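Local coordinates for peptide-binding protein (Photobacterium damsela subsp. piscicida, PDB 6SQX), which is a secreted endopeptidase of the NlpC/P60 family, probably a cysteine peptidase, that cleaves the peptidoglycan of potentially competing bacteria, at residues T156-N162 and F173-Q177. Sequence-based numbering, arbitrary orientation.
With EDO (1,2-ethanediol), chain H; EDO (1,2-ethanediol), chain P.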
loop_
_atom_site.group_PDB
_atom_site.type_symbol
_atom_site.label_atom_id
_atom_site.label_comp_id
_atom_site.label_asym_id
_atom_site.label_seq_id
_atom_site.Cartn_x
_atom_site.Cartn_y
_atom_site.Cartn_z
ATOM N N THR A 156 3.186 8.212 -17.892
ATOM C CA THR A 156 3.112 7.223 -18.959
ATOM C C THR A 156 2.505 5.954 -18.394
ATOM O O THR A 156 2.725 5.616 -17.222
ATOM C CB THR A 156 4.499 6.894 -19.560
ATOM O OG1 THR A 156 4.381 5.944 -20.642
ATOM C CG2 THR A 156 5.439 6.331 -18.502
ATOM N N SER A 157 1.711 5.292 -19.234
ATOM C CA SER A 157 1.211 3.964 -18.923
ATOM C C SER A 157 2.177 2.875 -19.356
ATOM O O SER A 157 1.949 1.697 -19.041
ATOM C CB SER A 157 -0.159 3.743 -19.567
ATOM O OG SER A 157 -0.086 3.935 -20.966
ATOM N N ASP A 158 3.238 3.238 -20.063
ATOM C CA ASP A 158 4.221 2.254 -20.480
ATOM C C ASP A 158 5.045 1.859 -19.268
ATOM O O ASP A 158 5.144 2.619 -18.297
ATOM C CB ASP A 158 5.125 2.870 -21.537
ATOM C CG ASP A 158 5.811 1.815 -22.414
ATOM O OD1 ASP A 158 5.564 0.599 -22.199
ATOM O OD2 ASP A 158 6.589 2.185 -23.326
ATOM N N ALA A 159 5.562 0.628 -19.296
ATOM C CA ALA A 159 6.282 0.041 -18.174
ATOM C C ALA A 159 7.775 0.267 -18.314
ATOM O O ALA A 159 8.291 0.518 -19.416
ATOM C CB ALA A 159 6.029 -1.470 -18.117
ATOM N N PHE A 160 8.476 0.127 -17.177
ATOM C CA PHE A 160 9.926 -0.116 -17.180
ATOM C C PHE A 160 10.157 -1.398 -16.393
ATOM O O PHE A 160 10.052 -1.390 -15.157
ATOM C CB PHE A 160 10.744 1.024 -16.550
ATOM C CG PHE A 160 12.232 0.786 -16.629
ATOM C CD1 PHE A 160 12.887 0.016 -15.677
ATOM C CD2 PHE A 160 12.955 1.289 -17.677
ATOM C CE1 PHE A 160 14.244 -0.251 -15.766
ATOM C CE2 PHE A 160 14.323 1.033 -17.780
ATOM C CZ PHE A 160 14.963 0.263 -16.816
ATOM N N TYR A 161 10.442 -2.482 -17.117
ATOM C CA TYR A 161 10.834 -3.761 -16.544
ATOM C C TYR A 161 12.323 -3.979 -16.747
ATOM O O TYR A 161 12.897 -3.560 -17.758
ATOM C CB TYR A 161 10.120 -4.910 -17.256
ATOM C CG TYR A 161 8.629 -4.938 -17.073
ATOM C CD1 TYR A 161 8.058 -5.209 -15.810
ATOM C CD2 TYR A 161 7.793 -4.776 -18.172
ATOM C CE1 TYR A 161 6.677 -5.252 -15.643
ATOM C CE2 TYR A 161 6.400 -4.869 -18.037
ATOM C CZ TYR A 161 5.851 -5.078 -16.764
ATOM O OH TYR A 161 4.483 -5.155 -16.604
ATOM N N ASN A 162 12.945 -4.652 -15.784
ATOM C CA ASN A 162 14.221 -5.293 -16.077
ATOM C C ASN A 162 13.952 -6.586 -16.867
ATOM O O ASN A 162 12.797 -6.974 -17.068
ATOM C CB ASN A 162 14.969 -5.583 -14.777
ATOM C CG ASN A 162 15.467 -4.296 -14.082
ATOM O OD1 ASN A 162 16.004 -3.382 -14.737
ATOM N ND2 ASN A 162 15.280 -4.227 -12.769
ATOM N N PHE A 173 6.639 -6.285 -11.688
ATOM C CA PHE A 173 7.669 -5.323 -11.274
ATOM C C PHE A 173 7.955 -4.279 -12.361
ATOM O O PHE A 173 9.075 -4.158 -12.882
ATOM C CB PHE A 173 8.915 -6.095 -10.867
ATOM C CG PHE A 173 8.701 -6.964 -9.671
ATOM C CD1 PHE A 173 8.617 -6.413 -8.384
ATOM C CD2 PHE A 173 8.454 -8.349 -9.819
ATOM C CE1 PHE A 173 8.353 -7.211 -7.258
ATOM C CE2 PHE A 173 8.218 -9.150 -8.696
ATOM C CZ PHE A 173 8.144 -8.579 -7.418
ATOM N N ASP A 174 6.909 -3.503 -12.674
ATOM C CA ASP A 174 7.035 -2.290 -13.485
ATOM C C ASP A 174 7.447 -1.170 -12.545
ATOM O O ASP A 174 6.656 -0.739 -11.718
ATOM C CB ASP A 174 5.662 -1.991 -14.097
ATOM C CG ASP A 174 5.587 -0.619 -14.778
ATOM O OD1 ASP A 174 6.632 0.073 -14.884
ATOM O OD2 ASP A 174 4.484 -0.237 -15.205
ATOM N N TYR A 175 8.691 -0.697 -12.676
ATOM C CA TYR A 175 9.187 0.229 -11.665
ATOM C C TYR A 175 8.568 1.613 -11.756
ATOM O O TYR A 175 8.727 2.393 -10.803
ATOM C CB TYR A 175 10.727 0.266 -11.711
ATOM C CG TYR A 175 11.266 -1.056 -11.205
ATOM C CD1 TYR A 175 11.185 -1.392 -9.846
ATOM C CD2 TYR A 175 11.725 -2.029 -12.088
ATOM C CE1 TYR A 175 11.626 -2.658 -9.390
ATOM C CE2 TYR A 175 12.179 -3.258 -11.639
ATOM C CZ TYR A 175 12.109 -3.565 -10.291
ATOM O OH TYR A 175 12.538 -4.802 -9.845
ATOM N N ILE A 176 7.843 1.919 -12.842
ATOM C CA ILE A 176 7.084 3.172 -12.926
ATOM C C ILE A 176 5.871 3.147 -12.011
ATOM O O ILE A 176 5.337 4.206 -11.649
ATOM C CB ILE A 176 6.653 3.456 -14.381
ATOM C CG1 ILE A 176 7.842 3.366 -15.342
ATOM C CG2 ILE A 176 5.936 4.804 -14.500
ATOM C CD1 ILE A 176 8.972 4.309 -15.020
ATOM N N GLN A 177 5.403 1.956 -11.623
ATOM C CA GLN A 177 4.178 1.832 -10.851
ATOM C C GLN A 177 4.434 2.113 -9.367
ATOM O O GLN A 177 5.265 1.438 -8.737
ATOM C CB GLN A 177 3.629 0.419 -11.049
ATOM C CG GLN A 177 2.291 0.173 -10.254
ATOM C CD GLN A 177 1.230 1.286 -10.509
ATOM O OE1 GLN A 177 1.078 1.767 -11.668
ATOM N NE2 GLN A 177 0.540 1.726 -9.430
HETATM C C1 EDO H . 14.789 -0.399 -11.837
HETATM O O1 EDO H . 16.065 0.153 -12.219
HETATM C C2 EDO H . 14.945 -1.237 -10.578
HETATM O O2 EDO H . 15.898 -2.294 -10.844
HETATM C C1 EDO P . 11.836 -6.256 -6.164
HETATM O O1 EDO P . 12.105 -4.939 -6.618
HETATM C C2 EDO P . 11.951 -7.122 -7.406
HETATM O O2 EDO P . 11.888 -8.506 -7.053
HETATM O O HOH W 1 2.611 -0.926 -17.062
HETATM O O HOH W 2 11.208 -5.864 -13.674
#
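D174 and Y175 join F160 in a buried contact within one loop of the SH3b1-type domain, where the chain between strands 149-152 and 177-181 folds back on itself. D174 suits its place because one carboxylate oxygen can accept two amide hydrogens. With CG anti to the backbone N (chi1 170°), its OD1 takes F160 N at 2.9 Å and, from the opposite face of the carboxylate, I176 N at 3.0 Å. The latter makes an Asx turn opening the type I turn D174 to Q177. Y175 N reaches F160 O at 2.9 Å, nearly straight at 168°. A159, small enough to lie against the carboxylate, brings CB within 3.5 Å of D174 CG. The Y161 side chain crosses that of D174 at about a right angle, ring and carboxylate planes 55° apart, with CE1 3.7 Å from D174 CB. I176, suitably apolar, packs against F160 CB and Y101 of helix 90-102. Water 2 links N162 N to F173 O. N162 ND2 approaches the Y175 ring obliquely and donates at 2.8 Å to O2 of an ethanediol, probably from the crystallisation liquor, over the ring centre; E169 OE1 is hydrogen-bonded to both N162 ND2 and Y175 OH. D174 OD2 forms a salt bridge with R152 and accepts from water 1. Partners at both oxygens probably stabilise the buried carboxylate's negative charge as it ties the two segments together.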